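Local coordinates for putative ABC-transporter ATP-binding protein (Alicyclobacillus acidocaldarius, PDB 1Z47) that probably binds and hydrolyses ATP as the nucleotide-binding subunit that powers a putative sulfate ABC importer, at residues L46-S50 against S244-E248; R125-L129 against L160-P164; T253-G259 against V274-E279. Residue numbers count along the deposited sequence, not the author numbering.

In the fold
Contacts 1 and 2 belong to the ATP-binding cassette, contact 3 to the C-terminal regulatory domain that follows it. Along the chain, contact 2 is nested inside the long loop closed by contact 1, and contact 3 opens only after contact 1 has closed. Contact 1 lies near the middle of the molecule, where strand 43-47 of the mixed sheet meets the end of helix 240-245; strand 250-255, which carries contact 3, comes next in sequence. The centre of contact 1 lies about 34 Å from that of contact 2 and about 27 Å from that of contact 3. Contacts 2 and 3, about 59 Å apart between centres, lie on opposite sides of the chain's centre. Contacts 1 and 2 thus join sequence-distant parts of the cassette.

Contact 1: L46-S50 against S244-E248; sequences LLGPS and SFIGE
Phe245 packs its ring against the end of strand 43-47 and the loop that follows, overlapping Leu47, Gly48 and Pro49. Its CA-to-CB bond points toward 46-50 and chi1 is t (-159°), which carries the ring across, its CE2 lying 3.5 Å from Leu47 CD1. The tip reaches further: Phe245 CZ is 3.8 Å from Gly48 C and 4.0 Å from Pro49 CD. The backbones stay apart, the nearest CA atoms (Gly48 and Phe245) being separated by 8.3 Å, so the side chains of Phe245, Ile246 and Leu47 do most of the bridging. Leu47, extended and with chi1 t and chi2 p, spreads its two methyls: CD1 meets Phe245, while CD2 is 3.2 Å from Ile246 CD1. Such branched aliphatic groups fill buried apolar space between strand and helix end with no polar group to satisfy. Ile246 is the first residue to leave helical phi/psi after helix 240-245; its CA-to-CB bond points sideways, but the m, m rotamer brings CD1 in. Gly247 follows at positive phi (69°), which glycine tolerates best. Gly48 is nearly fully extended (-174/169), and a CB there would crowd Pro49 CD. Pro49 also packs on Asp177 of the second subunit, to which Ser50 N is hydrogen-bonded. A buried strand opening into a glycine-containing loop, with Lys54 at the start of the next helix, fits the Walker A P-loop of ABC ATPases.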
loop_
_atom_site.group_PDB
_atom_site.type_symbol
_atom_site.label_atom_id
_atom_site.label_comp_id
_atom_site.label_asym_id
_atom_site.label_seq_id
_atom_site.Cartn_x
_atom_site.Cartn_y
_atom_site.Cartn_z
ATOM N N LEU B 46 -7.713 -1.780 14.146
ATOM C CA LEU B 46 -7.602 -0.514 14.834
ATOM C C LEU B 46 -6.895 0.366 13.781
ATOM O O LEU B 46 -5.682 0.255 13.549
ATOM C CB LEU B 46 -6.770 -0.648 16.103
ATOM C CG LEU B 46 -7.193 -1.675 17.176
ATOM C CD1 LEU B 46 -6.176 -1.658 18.283
ATOM C CD2 LEU B 46 -8.567 -1.330 17.748
ATOM N N LEU B 47 -7.680 1.225 13.144
ATOM C CA LEU B 47 -7.175 2.103 12.088
ATOM C C LEU B 47 -7.027 3.571 12.496
ATOM O O LEU B 47 -8.002 4.211 12.906
ATOM C CB LEU B 47 -8.111 1.988 10.882
ATOM C CG LEU B 47 -7.945 2.968 9.718
ATOM C CD1 LEU B 47 -6.547 2.826 9.093
ATOM C CD2 LEU B 47 -9.020 2.687 8.674
ATOM N N GLY B 48 -5.815 4.100 12.359
ATOM C CA GLY B 48 -5.566 5.491 12.689
ATOM C C GLY B 48 -4.160 5.980 12.341
ATOM O O GLY B 48 -3.272 5.186 12.002
ATOM N N PRO B 49 -3.927 7.296 12.413
ATOM C CA PRO B 49 -2.605 7.875 12.105
ATOM C C PRO B 49 -1.605 7.417 13.167
ATOM O O PRO B 49 -1.990 6.962 14.244
ATOM C CB PRO B 49 -2.839 9.380 12.231
ATOM C CG PRO B 49 -4.288 9.545 11.910
ATOM C CD PRO B 49 -4.944 8.344 12.602
ATOM N N SER B 50 -0.322 7.567 12.872
ATOM C CA SER B 50 0.707 7.219 13.838
ATOM C C SER B 50 0.438 8.033 15.106
ATOM O O SER B 50 0.180 9.253 15.043
ATOM C CB SER B 50 2.094 7.567 13.275
ATOM O OG SER B 50 3.108 7.449 14.267
ATOM N N SER B 244 -12.391 11.514 5.180
ATOM C CA SER B 244 -11.122 11.824 4.547
ATOM C C SER B 244 -10.043 10.772 4.793
ATOM O O SER B 244 -9.029 10.769 4.117
ATOM C CB SER B 244 -10.620 13.172 5.070
ATOM O OG SER B 244 -11.681 14.091 5.097
ATOM N N PHE B 245 -10.254 9.884 5.755
ATOM C CA PHE B 245 -9.239 8.875 6.062
ATOM C C PHE B 245 -9.527 7.498 5.443
ATOM O O PHE B 245 -8.600 6.719 5.242
ATOM C CB PHE B 245 -9.077 8.748 7.588
ATOM C CG PHE B 245 -7.770 8.136 8.020
ATOM C CD1 PHE B 245 -6.562 8.804 7.812
ATOM C CD2 PHE B 245 -7.741 6.886 8.636
ATOM C CE1 PHE B 245 -5.337 8.238 8.213
ATOM C CE2 PHE B 245 -6.520 6.314 9.037
ATOM C CZ PHE B 245 -5.318 6.996 8.821
ATOM N N ILE B 246 -10.794 7.202 5.155
ATOM C CA ILE B 246 -11.190 5.917 4.542
ATOM C C ILE B 246 -11.461 6.166 3.060
ATOM O O ILE B 246 -12.119 7.155 2.701
ATOM C CB ILE B 246 -12.497 5.357 5.157
ATOM C CG1 ILE B 246 -12.362 5.226 6.668
ATOM C CG2 ILE B 246 -12.838 4.005 4.529
ATOM C CD1 ILE B 246 -11.140 4.529 7.096
ATOM N N GLY B 247 -10.964 5.281 2.203
ATOM C CA GLY B 247 -11.161 5.448 0.772
ATOM C C GLY B 247 -10.347 6.650 0.334
ATOM O O GLY B 247 -9.564 7.196 1.108
ATOM N N GLU B 248 -10.543 7.066 -0.904
ATOM C CA GLU B 248 -9.823 8.202 -1.446
ATOM C C GLU B 248 -10.788 9.367 -1.558
ATOM O O GLU B 248 -11.999 9.161 -1.693
ATOM C CB GLU B 248 -9.249 7.819 -2.804
ATOM C CG GLU B 248 -8.086 6.827 -2.641
ATOM C CD GLU B 248 -7.624 6.205 -3.942
ATOM O OE1 GLU B 248 -8.138 5.118 -4.289
ATOM O OE2 GLU B 248 -6.750 6.804 -4.611
#

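Contact 2: R125-L129 against L160-P164; sequences RVREL and LAPRP
Arg125 NH1 donates a hydrogen bond to Ala161 O (3.0 Å, 167°), joining helix 119-132 to the turn after helix 148-160. Elsewhere on the guanidinium, Arg125 NH2 forms a salt bridge with Glu128 OE2 (2.9 Å); weak hydrogen bonds, part of the same salt bridge, run to Glu128 OE1 from Arg125 NE (3.4 Å) and NH2 (3.3 Å). Arginine suits the place because one flat group can serve a carbonyl and a carboxylate together. The Arg163 guanidinium stacks flat on that of Arg125, centres 3.4 Å apart and planes at 14°, bringing Arg125 NH2 within 3.1 Å of Arg163 NH2; both are donors, so this is a close like-charged approach and not a hydrogen bond. Glu128 places negative charge beside this pair, its OE1 4.4 Å from Arg163 NH2. Residues 160-163 make a type I turn, closed by the hydrogen bond from Arg163 N to Leu160 O (2.7 Å); Arg163 has positive phi (69/54). Beneath the polar layer, Leu129 (chi1 m, chi2 t) sets CD1 3.4 Å from Ala161 CA and CD2 4.4 Å from Leu160 CB. With a CA-to-CB bond pointing away overall and only a methyl to place, Ala161 leaves room for Leu129. Around them, Leu112 touches Arg125 and Ala161, Val126 faces helix 104-109, and helix 178-195 meets both Arg125 and Leu160 through Met195; the 160-164 turn leads from helix 148-160 into strand 166-170 of the mixed sheet.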
loop_
_atom_site.group_PDB
_atom_site.type_symbol
_atom_site.label_atom_id
_atom_site.label_comp_id
_atom_site.label_asym_id
_atom_site.label_seq_id
_atom_site.Cartn_x
_atom_site.Cartn_y
_atom_site.Cartn_z
ATOM N N ARG B 125 -0.891 -31.552 18.956
ATOM C CA ARG B 125 -1.332 -30.156 18.822
ATOM C C ARG B 125 -0.391 -29.467 17.829
ATOM O O ARG B 125 -0.824 -28.766 16.907
ATOM C CB ARG B 125 -1.209 -29.462 20.181
ATOM C CG ARG B 125 -2.328 -28.507 20.618
ATOM C CD ARG B 125 -2.439 -27.213 19.832
ATOM N NE ARG B 125 -3.556 -27.238 18.884
ATOM C CZ ARG B 125 -4.333 -26.192 18.604
ATOM N NH1 ARG B 125 -4.128 -25.023 19.198
ATOM N NH2 ARG B 125 -5.309 -26.307 17.713
ATOM N N VAL B 126 0.908 -29.672 18.030
ATOM C CA VAL B 126 1.910 -29.053 17.158
ATOM C C VAL B 126 1.792 -29.527 15.727
ATOM O O VAL B 126 1.745 -28.716 14.794
ATOM C CB VAL B 126 3.323 -29.305 17.688
ATOM C CG1 VAL B 126 4.392 -28.776 16.682
ATOM C CG2 VAL B 126 3.459 -28.630 19.040
ATOM N N ARG B 127 1.704 -30.836 15.534
ATOM C CA ARG B 127 1.603 -31.356 14.187
ATOM C C ARG B 127 0.355 -30.844 13.519
ATOM O O ARG B 127 0.328 -30.628 12.301
ATOM C CB ARG B 127 1.638 -32.890 14.211
ATOM C CG ARG B 127 2.926 -33.380 14.855
ATOM C CD ARG B 127 3.186 -34.862 14.693
ATOM N NE ARG B 127 4.391 -35.240 15.438
ATOM C CZ ARG B 127 5.627 -34.837 15.145
ATOM N NH1 ARG B 127 5.855 -34.040 14.104
ATOM N NH2 ARG B 127 6.642 -35.219 15.914
ATOM N N GLU B 128 -0.673 -30.634 14.334
ATOM C CA GLU B 128 -1.948 -30.126 13.862
ATOM C C GLU B 128 -1.736 -28.738 13.251
ATOM O O GLU B 128 -2.138 -28.479 12.126
ATOM C CB GLU B 128 -2.925 -30.012 15.042
ATOM C CG GLU B 128 -4.365 -29.682 14.646
ATOM C CD GLU B 128 -5.186 -29.062 15.784
ATOM O OE1 GLU B 128 -5.083 -29.518 16.952
ATOM O OE2 GLU B 128 -5.953 -28.112 15.502
ATOM N N LEU B 129 -1.120 -27.851 14.026
ATOM C CA LEU B 129 -0.868 -26.486 13.582
ATOM C C LEU B 129 0.049 -26.427 12.359
ATOM O O LEU B 129 -0.221 -25.692 11.405
ATOM C CB LEU B 129 -0.267 -25.674 14.728
ATOM C CG LEU B 129 -1.245 -25.389 15.866
ATOM C CD1 LEU B 129 -0.502 -24.831 17.071
ATOM C CD2 LEU B 129 -2.307 -24.421 15.363
ATOM N N LEU B 160 -0.684 -19.293 18.442
ATOM C CA LEU B 160 -1.914 -20.066 18.525
ATOM C C LEU B 160 -1.867 -21.379 19.279
ATOM O O LEU B 160 -2.902 -21.863 19.757
ATOM C CB LEU B 160 -2.431 -20.358 17.125
ATOM C CG LEU B 160 -3.003 -19.145 16.394
ATOM C CD1 LEU B 160 -3.364 -19.542 14.965
ATOM C CD2 LEU B 160 -4.225 -18.627 17.161
ATOM N N ALA B 161 -0.680 -21.966 19.370
ATOM C CA ALA B 161 -0.522 -23.255 20.039
ATOM C C ALA B 161 -1.369 -23.445 21.303
ATOM O O ALA B 161 -2.148 -24.403 21.387
ATOM C CB ALA B 161 0.958 -23.504 20.350
ATOM N N PRO B 162 -1.228 -22.543 22.295
ATOM C CA PRO B 162 -1.955 -22.580 23.567
ATOM C C PRO B 162 -3.456 -22.363 23.464
ATOM O O PRO B 162 -4.156 -22.425 24.473
ATOM C CB PRO B 162 -1.292 -21.472 24.381
ATOM C CG PRO B 162 0.070 -21.340 23.774
ATOM C CD PRO B 162 -0.243 -21.449 22.311
ATOM N N ARG B 163 -3.950 -22.089 22.259
ATOM C CA ARG B 163 -5.379 -21.877 22.052
ATOM C C ARG B 163 -5.832 -20.561 22.721
ATOM O O ARG B 163 -6.764 -20.548 23.528
ATOM C CB ARG B 163 -6.150 -23.071 22.644
ATOM C CG ARG B 163 -7.544 -23.319 22.066
ATOM C CD ARG B 163 -7.570 -24.561 21.169
ATOM N NE ARG B 163 -6.713 -25.629 21.692
ATOM C CZ ARG B 163 -6.561 -26.824 21.122
ATOM N NH1 ARG B 163 -5.751 -27.729 21.662
ATOM N NH2 ARG B 163 -7.229 -27.120 20.015
ATOM N N PRO B 164 -5.165 -19.433 22.400
ATOM C CA PRO B 164 -5.548 -18.146 23.009
ATOM C C PRO B 164 -6.978 -17.753 22.692
ATOM O O PRO B 164 -7.536 -18.160 21.673
ATOM C CB PRO B 164 -4.551 -17.153 22.400
ATOM C CG PRO B 164 -3.346 -18.010 22.132
ATOM C CD PRO B 164 -3.954 -19.282 21.575
#

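Contact 3: T253-G259 against V274-E279; sequences TRAVQNG and VSEGSE
Val274 points toward 253-259 and sets CG1 4.0 Å from Val256 CG2, an apolar contact beside Val280. Ser275 begins a type II turn ending at Ser278; its carbonyl O accepts hydrogen bonds from Ser278 N (3.2 Å) and Ser278 OG (2.8 Å). Glu276, with chi1 and chi2 both m, folds its carboxylate back onto the opposite loop, where OE1 accepts a hydrogen bond from Asn258 N (2.7 Å) and OE2 one from Gly259 N (2.8 Å). Both have positive phi, which glycine takes easily and asparagine (58/40) tolerates next best. Gly277 fills the turn position (83/-12) where a CB would jam against the preceding carbonyl, and its N donates a hydrogen bond to Val256 O (2.9 Å). Here the two segments join the three-stranded antiparallel sheet 250-255, 279-284, 351-354 in the C-terminal regulatory domain. Ser278 O accepts a hydrogen bond from Val256 N (3.0 Å). Glu279 forms a non-hydrogen-bonded pair with Ala255, CA atoms 4.4 Å apart; its CA approaches Arg254 O at 3.4 Å in a CA-H...O contact, and its CB lies 3.9 Å from Thr253 CG2.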
loop_
_atom_site.group_PDB
_atom_site.type_symbol
_atom_site.label_atom_id
_atom_site.label_comp_id
_atom_site.label_asym_id
_atom_site.label_seq_id
_atom_site.Cartn_x
_atom_site.Cartn_y
_atom_site.Cartn_z
ATOM N N THR B 253 -12.999 23.296 0.767
ATOM C CA THR B 253 -13.858 24.149 1.561
ATOM C C THR B 253 -14.743 24.952 0.615
ATOM O O THR B 253 -14.329 25.328 -0.483
ATOM C CB THR B 253 -13.022 25.131 2.423
ATOM O OG1 THR B 253 -12.120 24.381 3.248
ATOM C CG2 THR B 253 -13.933 25.990 3.324
ATOM N N ARG B 254 -15.964 25.193 1.050
ATOM C CA ARG B 254 -16.899 26.012 0.289
ATOM C C ARG B 254 -17.693 26.747 1.339
ATOM O O ARG B 254 -17.858 26.252 2.454
ATOM C CB ARG B 254 -17.871 25.173 -0.585
ATOM C CG ARG B 254 -17.252 24.500 -1.804
ATOM C CD ARG B 254 -16.795 25.447 -2.873
ATOM N NE ARG B 254 -16.308 24.731 -4.054
ATOM C CZ ARG B 254 -15.039 24.346 -4.253
ATOM N NH1 ARG B 254 -14.098 24.596 -3.352
ATOM N NH2 ARG B 254 -14.705 23.732 -5.380
ATOM N N ALA B 255 -18.163 27.946 0.999
ATOM C CA ALA B 255 -18.970 28.730 1.936
ATOM C C ALA B 255 -20.410 28.560 1.469
ATOM O O ALA B 255 -20.675 28.552 0.270
ATOM C CB ALA B 255 -18.574 30.228 1.887
ATOM N N VAL B 256 -21.330 28.432 2.404
ATOM C CA VAL B 256 -22.726 28.258 2.044
ATOM C C VAL B 256 -23.406 29.600 1.723
ATOM O O VAL B 256 -23.257 30.562 2.472
ATOM C CB VAL B 256 -23.482 27.618 3.203
ATOM C CG1 VAL B 256 -24.942 27.460 2.848
ATOM C CG2 VAL B 256 -22.826 26.296 3.570
ATOM N N GLN B 257 -24.122 29.669 0.600
ATOM C CA GLN B 257 -24.865 30.882 0.244
ATOM C C GLN B 257 -26.124 30.411 -0.494
ATOM O O GLN B 257 -26.047 29.537 -1.369
ATOM C CB GLN B 257 -24.011 31.807 -0.631
ATOM C CG GLN B 257 -24.535 33.251 -0.687
ATOM C CD GLN B 257 -23.547 34.201 -1.367
ATOM O OE1 GLN B 257 -22.554 33.758 -1.929
ATOM N NE2 GLN B 257 -23.826 35.502 -1.320
ATOM N N ASN B 258 -27.275 30.952 -0.105
ATOM C CA ASN B 258 -28.564 30.572 -0.692
ATOM C C ASN B 258 -28.815 29.072 -0.522
ATOM O O ASN B 258 -29.325 28.406 -1.443
ATOM C CB ASN B 258 -28.596 30.948 -2.182
ATOM C CG ASN B 258 -28.272 32.402 -2.412
ATOM O OD1 ASN B 258 -28.799 33.278 -1.722
ATOM N ND2 ASN B 258 -27.392 32.677 -3.386
ATOM N N GLY B 259 -28.440 28.552 0.653
ATOM C CA GLY B 259 -28.612 27.138 0.972
ATOM C C GLY B 259 -27.878 26.117 0.095
ATOM O O GLY B 259 -28.297 24.967 -0.003
ATOM N N VAL B 274 -27.267 23.863 8.425
ATOM C CA VAL B 274 -26.003 24.552 8.283
ATOM C C VAL B 274 -26.396 25.983 7.947
ATOM O O VAL B 274 -27.145 26.222 6.983
ATOM C CB VAL B 274 -25.181 23.990 7.135
ATOM C CG1 VAL B 274 -23.807 24.687 7.120
ATOM C CG2 VAL B 274 -25.064 22.473 7.265
ATOM N N SER B 275 -25.877 26.926 8.722
ATOM C CA SER B 275 -26.189 28.349 8.535
ATOM C C SER B 275 -25.595 29.028 7.313
ATOM O O SER B 275 -24.518 28.647 6.828
ATOM C CB SER B 275 -25.740 29.135 9.765
ATOM O OG SER B 275 -26.300 28.580 10.932
ATOM N N GLU B 276 -26.303 30.047 6.813
ATOM C CA GLU B 276 -25.801 30.827 5.683
ATOM C C GLU B 276 -24.444 31.402 6.112
ATOM O O GLU B 276 -24.285 31.802 7.263
ATOM C CB GLU B 276 -26.752 31.999 5.372
ATOM C CG GLU B 276 -27.996 31.608 4.594
ATOM C CD GLU B 276 -27.664 31.163 3.181
ATOM O OE1 GLU B 276 -27.348 32.044 2.343
ATOM O OE2 GLU B 276 -27.702 29.935 2.919
ATOM N N GLY B 277 -23.482 31.438 5.194
ATOM C CA GLY B 277 -22.177 32.009 5.510
ATOM C C GLY B 277 -21.168 31.125 6.222
ATOM O O GLY B 277 -19.996 31.480 6.328
ATOM N N SER B 278 -21.598 29.983 6.722
ATOM C CA SER B 278 -20.672 29.075 7.402
ATOM C C SER B 278 -19.874 28.286 6.373
ATOM O O SER B 278 -20.318 28.111 5.241
ATOM C CB SER B 278 -21.450 28.094 8.252
ATOM O OG SER B 278 -22.136 27.203 7.384
ATOM N N GLU B 279 -18.705 27.775 6.757
ATOM C CA GLU B 279 -17.893 27.004 5.811
ATOM C C GLU B 279 -18.097 25.499 6.008
ATOM O O GLU B 279 -18.324 25.043 7.137
ATOM C CB GLU B 279 -16.412 27.349 5.996
ATOM C CG GLU B 279 -16.093 28.808 5.684
ATOM C CD GLU B 279 -14.632 29.142 5.879
ATOM O OE1 GLU B 279 -14.023 28.611 6.829
ATOM O OE2 GLU B 279 -14.093 29.940 5.093
#